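PDB 6U1R: SxtG from Microseira wollei, which catalyses amidino-group transfer in the saxitoxin biosynthetic pathway, probably by way of an amidino-cysteine intermediate. Local coordinates for residues H98-E101 against K106-R109; G228-V233 against L237-L242; H253-Q258 against D266-P271. All coordinates share one frame; numbering follows the deposited sequence.

How the interactions relate
The three contacts show how packing chemistry follows place in the fold. Interaction 1 lies near the surface, about 19 Å from the centre of the chain, and marries a small apolar patch to water bridges between a carboxylate and a guanidinium. Interactions 2 and 3 lie on the other side of that centre, about 12 Å apart between their own centres. They share one sheet, because strands 225-229 and 251-255 are neighbours in it. Interaction 2 packs the crossover helix lightly against that sheet. Interaction 3 is wholly buried and binds the sheet to another, with a single water replacing the charged network of interaction 1.

Interaction 1: H98-E101 against K106-R109; sequences HILE and KVRR
Glu-101, near the C-terminal end of helix 83-102, shows how one long side chain can serve both an apolar and a hydrated surface of Val-107. From CB the chain turns beside the backbone N (chi1 -66°), and this brings CG to 4.0 Å from Val-107 CG2. Beyond CG the chain is extended, carrying the carboxylate past the valine, where OE2 lies 4.1 Å from Val-107 CB. Water then takes over. OE2 accepts from two waters, one of which also receives Val-107 N at 2.9 Å, while the other lies 2.8 Å from Arg-109 NE. OE1 accepts from a third, which accepts in turn from Arg-109 NH2. Two of these waters lie at the edge of the guanidinium, in its plane, so the opposite charges are linked through solvent; Glu-101 OE2 and Arg-109 NE stay 5.3 Å apart. On the inner side Leu-100 meets the same methyl: its CB is 3.8 Å from Val-107 CG2, and the two side chains cross at about a right angle. Leu-100 and Val-107 both continue inward onto Val-40 and Val-42 of strand 37-42, and Leu-100 also reaches Ile-332 of strand 330-334, so the helix lies over the sheet in which 106-109 is one outermost strand.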
loop_
_atom_site.group_PDB
_atom_site.type_symbol
_atom_site.label_atom_id
_atom_site.label_comp_id
_atom_site.label_asym_id
_atom_site.label_seq_id
_atom_site.Cartn_x
_atom_site.Cartn_y
_atom_site.Cartn_z
ATOM N N HIS A 98 14.440 -9.927 -27.671
ATOM C CA HIS A 98 15.128 -9.545 -28.906
ATOM C C HIS A 98 14.153 -8.908 -29.903
ATOM O O HIS A 98 14.477 -7.906 -30.550
ATOM C CB HIS A 98 15.814 -10.755 -29.546
ATOM C CG HIS A 98 17.186 -11.069 -29.009
ATOM N ND1 HIS A 98 18.098 -10.104 -28.643
ATOM C CD2 HIS A 98 17.804 -12.259 -28.816
ATOM C CE1 HIS A 98 19.212 -10.683 -28.226
ATOM N NE2 HIS A 98 19.060 -11.991 -28.320
ATOM N N ILE A 99 12.954 -9.477 -30.039
ATOM C CA ILE A 99 11.930 -8.879 -30.901
ATOM C C ILE A 99 11.572 -7.474 -30.429
ATOM O O ILE A 99 11.514 -6.525 -31.225
ATOM C CB ILE A 99 10.687 -9.785 -30.963
ATOM C CG1 ILE A 99 11.048 -11.112 -31.656
ATOM C CG2 ILE A 99 9.550 -9.065 -31.690
ATOM C CD1 ILE A 99 9.918 -12.145 -31.723
ATOM N N LEU A 100 11.273 -7.324 -29.138
ATOM C CA LEU A 100 10.924 -6.007 -28.607
ATOM C C LEU A 100 12.001 -4.973 -28.916
ATOM O O LEU A 100 11.702 -3.845 -29.334
ATOM C CB LEU A 100 10.699 -6.091 -27.096
ATOM C CG LEU A 100 9.446 -6.840 -26.622
ATOM C CD1 LEU A 100 9.485 -6.987 -25.095
ATOM C CD2 LEU A 100 8.184 -6.125 -27.042
ATOM N N GLU A 101 13.263 -5.332 -28.686
ATOM C CA GLU A 101 14.357 -4.399 -28.926
ATOM C C GLU A 101 14.515 -4.089 -30.412
ATOM O O GLU A 101 14.773 -2.936 -30.787
ATOM C CB GLU A 101 15.644 -4.967 -28.331
ATOM C CG GLU A 101 15.579 -5.066 -26.789
ATOM C CD GLU A 101 16.767 -5.795 -26.154
ATOM O OE1 GLU A 101 17.376 -6.682 -26.799
ATOM O OE2 GLU A 101 17.065 -5.497 -24.978
ATOM N N LYS A 106 12.617 -0.080 -25.480
ATOM C CA LYS A 106 13.586 -0.250 -24.399
ATOM C C LYS A 106 13.048 -1.251 -23.382
ATOM O O LYS A 106 11.932 -1.083 -22.888
ATOM C CB LYS A 106 13.857 1.087 -23.722
ATOM C CG LYS A 106 14.848 1.027 -22.557
ATOM C CD LYS A 106 15.089 2.448 -22.026
ATOM C CE LYS A 106 15.851 2.477 -20.716
ATOM N NZ LYS A 106 15.683 3.803 -20.044
ATOM N N VAL A 107 13.841 -2.268 -23.054
ATOM C CA VAL A 107 13.406 -3.363 -22.185
ATOM C C VAL A 107 14.170 -3.292 -20.870
ATOM O O VAL A 107 15.404 -3.221 -20.868
ATOM C CB VAL A 107 13.606 -4.727 -22.867
ATOM C CG1 VAL A 107 13.369 -5.909 -21.873
ATOM C CG2 VAL A 107 12.665 -4.830 -24.043
ATOM N N ARG A 108 13.438 -3.309 -19.757
ATOM C CA ARG A 108 14.024 -3.417 -18.426
ATOM C C ARG A 108 13.782 -4.834 -17.917
ATOM O O ARG A 108 12.632 -5.226 -17.682
ATOM C CB ARG A 108 13.423 -2.385 -17.468
ATOM C CG ARG A 108 13.299 -0.975 -17.993
ATOM C CD ARG A 108 14.631 -0.372 -18.454
ATOM N NE ARG A 108 15.577 -0.151 -17.355
ATOM C CZ ARG A 108 15.590 0.912 -16.559
ATOM N NH1 ARG A 108 14.705 1.888 -16.697
ATOM N NH2 ARG A 108 16.492 0.990 -15.591
ATOM N N ARG A 109 14.863 -5.598 -17.739
ATOM C CA ARG A 109 14.777 -6.986 -17.294
ATOM C C ARG A 109 14.800 -7.018 -15.775
ATOM O O ARG A 109 15.791 -6.613 -15.162
ATOM C CB ARG A 109 15.939 -7.822 -17.829
ATOM C CG ARG A 109 15.930 -8.102 -19.302
ATOM C CD ARG A 109 17.272 -8.732 -19.696
ATOM N NE ARG A 109 17.391 -9.048 -21.122
ATOM C CZ ARG A 109 17.326 -10.271 -21.640
ATOM N NH1 ARG A 109 17.110 -11.342 -20.874
ATOM N NH2 ARG A 109 17.481 -10.431 -22.946
HETATM O O HOH W 1 17.928 -6.841 -22.782
HETATM O O HOH W 2 16.502 -2.804 -24.197
HETATM O O HOH W 3 18.424 -8.808 -25.352
#

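Interaction 2: G228-V233 against L237-L242; sequences GQKSHV and LGIEWL
Gln-229 and Lys-230 keep an extended backbone as the chain runs on from strand 225-229, whereas Ile-239, their partner, sits in a regular helical turn in which Trp-241 N bonds to Leu-237 O at 2.8 Å. The side chain of Ile-239 carries the whole contact from the helix. Its CB points toward the extended segment, and CG1 lies beside the backbone N (chi1 -68°); with CD1 extended beyond CG1 (chi2 165°), the terminal methyl reaches toward Lys-230. That methyl, Ile-239 CD1, comes within 3.8 Å of Lys-230 CG and 4.3 Å of the carbonyl carbon of Gln-229. The lysine presents an aliphatic flank here, and the two side chains cross at about a right angle. The touch is slight, a single methyl group set against a methylene and a peptide.

Gln-229 sends its own side chain the other way, where NE2 bonds to Asp-218. The side chain of Gln-229 is about 5 Å from that of His-264, a predicted active-site residue, so at Gln-229 the helix contact and the predicted active-site region probably lie on different sides of the chain. The following loop is shaped by an ST turn, in which Ser-231 OG accepts from Val-233 N at 3.1 Å and 166°; the same oxygen also bonds to Asp-218.

The contact belongs to a beta-alpha-beta crossover, in which helix 236-245 connects the parallel neighbours 225-229 and 251-255. Ile-239 also rests on Phe-219 of strand 219-222 and Ile-254 of strand 251-255, while Trp-241 NE1 bonds to the carbonyl oxygen of Trp-177 of the second subunit, placing the helix between its sheet and the dimer partner.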
loop_
_atom_site.group_PDB
_atom_site.type_symbol
_atom_site.label_atom_id
_atom_site.label_comp_id
_atom_site.label_asym_id
_atom_site.label_seq_id
_atom_site.Cartn_x
_atom_site.Cartn_y
_atom_site.Cartn_z
ATOM N N GLY A 228 -12.888 -4.065 -15.955
ATOM C CA GLY A 228 -12.430 -5.071 -15.015
ATOM C C GLY A 228 -13.461 -6.171 -14.859
ATOM O O GLY A 228 -14.552 -6.114 -15.435
ATOM N N GLN A 229 -13.091 -7.177 -14.074
ATOM C CA GLN A 229 -14.005 -8.248 -13.701
ATOM C C GLN A 229 -13.743 -8.647 -12.254
ATOM O O GLN A 229 -12.623 -8.535 -11.761
ATOM C CB GLN A 229 -13.827 -9.487 -14.599
ATOM C CG GLN A 229 -12.400 -10.047 -14.524
ATOM C CD GLN A 229 -12.190 -11.354 -15.265
ATOM O OE1 GLN A 229 -13.013 -11.765 -16.091
ATOM N NE2 GLN A 229 -11.064 -12.023 -14.973
ATOM N N LYS A 230 -14.789 -9.137 -11.589
ATOM C CA LYS A 230 -14.603 -9.959 -10.399
ATOM C C LYS A 230 -13.988 -11.304 -10.794
ATOM O O LYS A 230 -14.167 -11.779 -11.912
ATOM C CB LYS A 230 -15.947 -10.175 -9.694
ATOM C CG LYS A 230 -16.561 -8.887 -9.097
ATOM C CD LYS A 230 -17.878 -9.156 -8.353
ATOM C CE LYS A 230 -17.609 -9.667 -6.948
ATOM N NZ LYS A 230 -18.876 -9.926 -6.232
ATOM N N SER A 231 -13.240 -11.912 -9.876
ATOM C CA SER A 231 -12.533 -13.160 -10.167
ATOM C C SER A 231 -12.239 -13.870 -8.856
ATOM O O SER A 231 -12.686 -13.443 -7.793
ATOM C CB SER A 231 -11.230 -12.898 -10.927
ATOM O OG SER A 231 -10.305 -12.313 -10.050
ATOM N N HIS A 232 -11.467 -14.960 -8.928
ATOM C CA HIS A 232 -11.054 -15.615 -7.693
ATOM C C HIS A 232 -10.093 -14.788 -6.848
ATOM O O HIS A 232 -9.834 -15.196 -5.715
ATOM C CB HIS A 232 -10.452 -16.972 -7.998
ATOM C CG HIS A 232 -11.481 -17.972 -8.424
ATOM N ND1 HIS A 232 -12.525 -18.346 -7.607
ATOM C CD2 HIS A 232 -11.659 -18.638 -9.589
ATOM C CE1 HIS A 232 -13.285 -19.222 -8.236
ATOM N NE2 HIS A 232 -12.780 -19.421 -9.442
ATOM N N VAL A 233 -9.583 -13.650 -7.328
ATOM C CA VAL A 233 -8.728 -12.797 -6.512
ATOM C C VAL A 233 -9.226 -11.355 -6.388
ATOM O O VAL A 233 -8.762 -10.647 -5.485
ATOM C CB VAL A 233 -7.267 -12.805 -7.022
ATOM C CG1 VAL A 233 -6.693 -14.210 -6.961
ATOM C CG2 VAL A 233 -7.178 -12.231 -8.431
ATOM N N LEU A 237 -14.993 -4.990 -3.106
ATOM C CA LEU A 237 -14.286 -3.960 -2.336
ATOM C C LEU A 237 -13.027 -3.499 -3.065
ATOM O O LEU A 237 -12.668 -2.314 -3.022
ATOM C CB LEU A 237 -13.910 -4.478 -0.942
ATOM C CG LEU A 237 -14.961 -4.484 0.181
ATOM C CD1 LEU A 237 -14.303 -4.952 1.491
ATOM C CD2 LEU A 237 -15.602 -3.123 0.359
ATOM N N GLY A 238 -12.316 -4.433 -3.695
ATOM C CA GLY A 238 -11.120 -4.060 -4.434
ATOM C C GLY A 238 -11.442 -3.181 -5.625
ATOM O O GLY A 238 -10.751 -2.193 -5.886
ATOM N N ILE A 239 -12.503 -3.527 -6.363
ATOM C CA ILE A 239 -12.934 -2.693 -7.485
ATOM C C ILE A 239 -13.356 -1.323 -6.983
ATOM O O ILE A 239 -13.009 -0.291 -7.579
ATOM C CB ILE A 239 -14.081 -3.388 -8.245
ATOM C CG1 ILE A 239 -13.588 -4.639 -8.951
ATOM C CG2 ILE A 239 -14.743 -2.451 -9.241
ATOM C CD1 ILE A 239 -14.688 -5.549 -9.404
ATOM N N GLU A 240 -14.128 -1.301 -5.881
ATOM C CA GLU A 240 -14.577 -0.042 -5.284
ATOM C C GLU A 240 -13.394 0.811 -4.849
ATOM O O GLU A 240 -13.399 2.046 -5.010
ATOM C CB GLU A 240 -15.499 -0.318 -4.082
ATOM C CG GLU A 240 -16.188 0.936 -3.520
ATOM C CD GLU A 240 -16.960 0.722 -2.213
ATOM O OE1 GLU A 240 -16.880 -0.369 -1.597
ATOM O OE2 GLU A 240 -17.650 1.675 -1.791
ATOM N N TRP A 241 -12.353 0.167 -4.306
ATOM C CA TRP A 241 -11.155 0.893 -3.914
ATOM C C TRP A 241 -10.508 1.550 -5.126
ATOM O O TRP A 241 -10.131 2.733 -5.086
ATOM C CB TRP A 241 -10.143 -0.025 -3.200
ATOM C CG TRP A 241 -8.999 0.789 -2.695
ATOM C CD1 TRP A 241 -8.880 1.347 -1.446
ATOM C CD2 TRP A 241 -7.833 1.203 -3.435
ATOM N NE1 TRP A 241 -7.717 2.090 -1.371
ATOM C CE2 TRP A 241 -7.058 2.016 -2.576
ATOM C CE3 TRP A 241 -7.371 0.963 -4.741
ATOM C CZ2 TRP A 241 -5.843 2.587 -2.982
ATOM C CZ3 TRP A 241 -6.172 1.537 -5.142
ATOM C CH2 TRP A 241 -5.421 2.340 -4.263
ATOM N N LEU A 242 -10.370 0.804 -6.225
ATOM C CA LEU A 242 -9.709 1.381 -7.395
ATOM C C LEU A 242 -10.554 2.486 -8.010
ATOM O O LEU A 242 -10.018 3.505 -8.461
ATOM C CB LEU A 242 -9.409 0.307 -8.428
ATOM C CG LEU A 242 -8.613 0.755 -9.664
ATOM C CD1 LEU A 242 -7.231 1.250 -9.249
ATOM C CD2 LEU A 242 -8.522 -0.395 -10.654
#

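Interaction 3: H253-Q258 against D266-P271; sequences HIIESQ and DTTLMP
Ile-255 meets Thr-268 with one branch and Leu-269 with the other, and the firm half of this contact is built from those methyl groups. Its CD1 lies 3.9 Å from Thr-268 CG2, the two side chains running antiparallel alongside each other, while Ile-255 CG2 lies 4.0 Å from Leu-269 CD2. A single branched residue can serve both neighbours because chi1 (70°) turns both branches toward 266-271, and chi2 (157°) runs CD1 on to Thr-268, leaving CG2 for Leu-269. Even so the backbones keep their distance, with Ile-255 CA 9.0 Å from Leu-269 CA: side chains alone span the interval.

That spacing suits strands of different sheets. Strand 251-255 pairs with 225-229 and strand 269-273 with 276-279, consistent with neighbouring blades of the alpha/beta propeller known for the amidinotransferase family. Leu-269 strengthens the apolar seam by touching Phe-227 on one sheet and Ile-277 on the other.

Farther along, the packing gives way to a looser polar link, in which water joins two buried hydroxyl side chains. Ser-257 and Thr-268 approach less closely, and the water fills the role of go-between, 2.6 Å from Ser-257 OG and 2.7 Å from Thr-268 OG1. The threonine torsion (chi1 -62°) divides its branches between the two regimes, placing the methyl against Ile-255 and the hydroxyl at the water. Ser-257 OG is further bonded to Cys-259 N. The Thr-268 side chain lies about 8 Å from that of His-264, predicted to be in the active site, and about 11 Å from that of Cys-368, the predicted amidino-cysteine position.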
loop_
_atom_site.group_PDB
_atom_site.type_symbol
_atom_site.label_atom_id
_atom_site.label_comp_id
_atom_site.label_asym_id
_atom_site.label_seq_id
_atom_site.Cartn_x
_atom_site.Cartn_y
_atom_site.Cartn_z
ATOM N N HIS A 253 -15.588 0.020 -15.577
ATOM C CA HIS A 253 -16.742 -0.752 -16.019
ATOM C C HIS A 253 -16.464 -2.218 -15.735
ATOM O O HIS A 253 -15.378 -2.703 -16.047
ATOM C CB HIS A 253 -16.979 -0.556 -17.512
ATOM C CG HIS A 253 -17.070 0.881 -17.911
ATOM N ND1 HIS A 253 -18.263 1.575 -17.926
ATOM C CD2 HIS A 253 -16.111 1.762 -18.275
ATOM C CE1 HIS A 253 -18.031 2.824 -18.302
ATOM N NE2 HIS A 253 -16.733 2.964 -18.516
ATOM N N ILE A 254 -17.430 -2.921 -15.161
ATOM C CA ILE A 254 -17.224 -4.301 -14.729
ATOM C C ILE A 254 -17.974 -5.218 -15.684
ATOM O O ILE A 254 -19.186 -5.064 -15.869
ATOM C CB ILE A 254 -17.680 -4.499 -13.276
ATOM C CG1 ILE A 254 -16.845 -3.605 -12.348
ATOM C CG2 ILE A 254 -17.577 -5.967 -12.855
ATOM C CD1 ILE A 254 -15.291 -3.825 -12.459
ATOM N N ILE A 255 -17.255 -6.163 -16.300
ATOM C CA ILE A 255 -17.881 -7.166 -17.153
ATOM C C ILE A 255 -18.157 -8.419 -16.330
ATOM O O ILE A 255 -17.545 -8.649 -15.286
ATOM C CB ILE A 255 -17.025 -7.523 -18.386
ATOM C CG1 ILE A 255 -15.779 -8.312 -17.973
ATOM C CG2 ILE A 255 -16.648 -6.267 -19.170
ATOM C CD1 ILE A 255 -15.203 -9.144 -19.062
ATOM N N GLU A 256 -19.056 -9.261 -16.842
ATOM C CA GLU A 256 -19.337 -10.577 -16.273
ATOM C C GLU A 256 -18.623 -11.645 -17.096
ATOM O O GLU A 256 -18.866 -11.757 -18.297
ATOM C CB GLU A 256 -20.843 -10.842 -16.261
ATOM C CG GLU A 256 -21.658 -9.751 -15.559
ATOM C CD GLU A 256 -21.417 -9.699 -14.060
ATOM O OE1 GLU A 256 -21.236 -10.776 -13.452
ATOM O OE2 GLU A 256 -21.409 -8.579 -13.489
ATOM N N SER A 257 -17.722 -12.401 -16.462
ATOM C CA SER A 257 -17.094 -13.544 -17.120
ATOM C C SER A 257 -17.932 -14.796 -16.901
ATOM O O SER A 257 -18.471 -15.014 -15.814
ATOM C CB SER A 257 -15.683 -13.795 -16.590
ATOM O OG SER A 257 -15.100 -14.924 -17.233
ATOM N N GLN A 258 -18.030 -15.613 -17.940
ATOM C CA GLN A 258 -18.607 -16.947 -17.855
ATOM C C GLN A 258 -17.569 -18.021 -17.530
ATOM O O GLN A 258 -17.921 -19.204 -17.494
ATOM C CB GLN A 258 -19.307 -17.284 -19.177
ATOM C CG GLN A 258 -20.501 -16.368 -19.480
ATOM C CD GLN A 258 -21.024 -16.521 -20.908
ATOM O OE1 GLN A 258 -20.278 -16.852 -21.837
ATOM N NE2 GLN A 258 -22.311 -16.268 -21.086
ATOM N N ASP A 266 -7.051 -10.787 -19.164
ATOM C CA ASP A 266 -6.336 -10.574 -20.415
ATOM C C ASP A 266 -6.227 -11.848 -21.272
ATOM O O ASP A 266 -5.376 -11.918 -22.169
ATOM C CB ASP A 266 -4.965 -9.899 -20.165
ATOM C CG ASP A 266 -4.092 -10.561 -19.102
ATOM O OD1 ASP A 266 -4.542 -11.447 -18.359
ATOM O OD2 ASP A 266 -2.894 -10.129 -18.998
ATOM N N THR A 267 -7.114 -12.828 -21.052
ATOM C CA THR A 267 -7.517 -13.781 -22.083
ATOM C C THR A 267 -9.017 -13.711 -22.352
ATOM O O THR A 267 -9.555 -14.595 -23.033
ATOM C CB THR A 267 -7.133 -15.228 -21.730
ATOM O OG1 THR A 267 -7.787 -15.651 -20.536
ATOM C CG2 THR A 267 -5.644 -15.375 -21.559
ATOM N N THR A 268 -9.694 -12.661 -21.871
ATOM C CA THR A 268 -11.142 -12.502 -21.970
ATOM C C THR A 268 -11.533 -11.275 -22.776
ATOM O O THR A 268 -12.363 -11.379 -23.708
ATOM C CB THR A 268 -11.759 -12.424 -20.554
ATOM O OG1 THR A 268 -11.523 -13.651 -19.832
ATOM C CG2 THR A 268 -13.268 -12.134 -20.606
ATOM N N LEU A 269 -10.943 -10.118 -22.457
ATOM C CA LEU A 269 -11.313 -8.826 -23.039
ATOM C C LEU A 269 -10.015 -8.064 -23.268
ATOM O O LEU A 269 -9.373 -7.648 -22.295
ATOM C CB LEU A 269 -12.246 -8.067 -22.094
ATOM C CG LEU A 269 -12.981 -6.854 -22.659
ATOM C CD1 LEU A 269 -14.181 -7.261 -23.502
ATOM C CD2 LEU A 269 -13.391 -5.923 -21.538
ATOM N N MET A 270 -9.636 -7.864 -24.531
ATOM C CA MET A 270 -8.348 -7.261 -24.880
ATOM C C MET A 270 -8.517 -6.110 -25.871
ATOM O O MET A 270 -8.640 -6.335 -27.089
ATOM C CB MET A 270 -7.402 -8.315 -25.428
ATOM C CG MET A 270 -6.931 -9.260 -24.310
ATOM S SD MET A 270 -5.866 -8.365 -23.167
ATOM C CE MET A 270 -4.263 -8.621 -23.974
ATOM N N PRO A 271 -8.493 -4.872 -25.392
ATOM C CA PRO A 271 -8.429 -3.720 -26.302
ATOM C C PRO A 271 -7.163 -3.788 -27.142
ATOM O O PRO A 271 -6.063 -3.969 -26.617
ATOM C CB PRO A 271 -8.414 -2.512 -25.351
ATOM C CG PRO A 271 -8.924 -3.052 -24.035
ATOM C CD PRO A 271 -8.489 -4.470 -23.977
HETATM O O HOH W 4 -12.597 -14.217 -17.382
#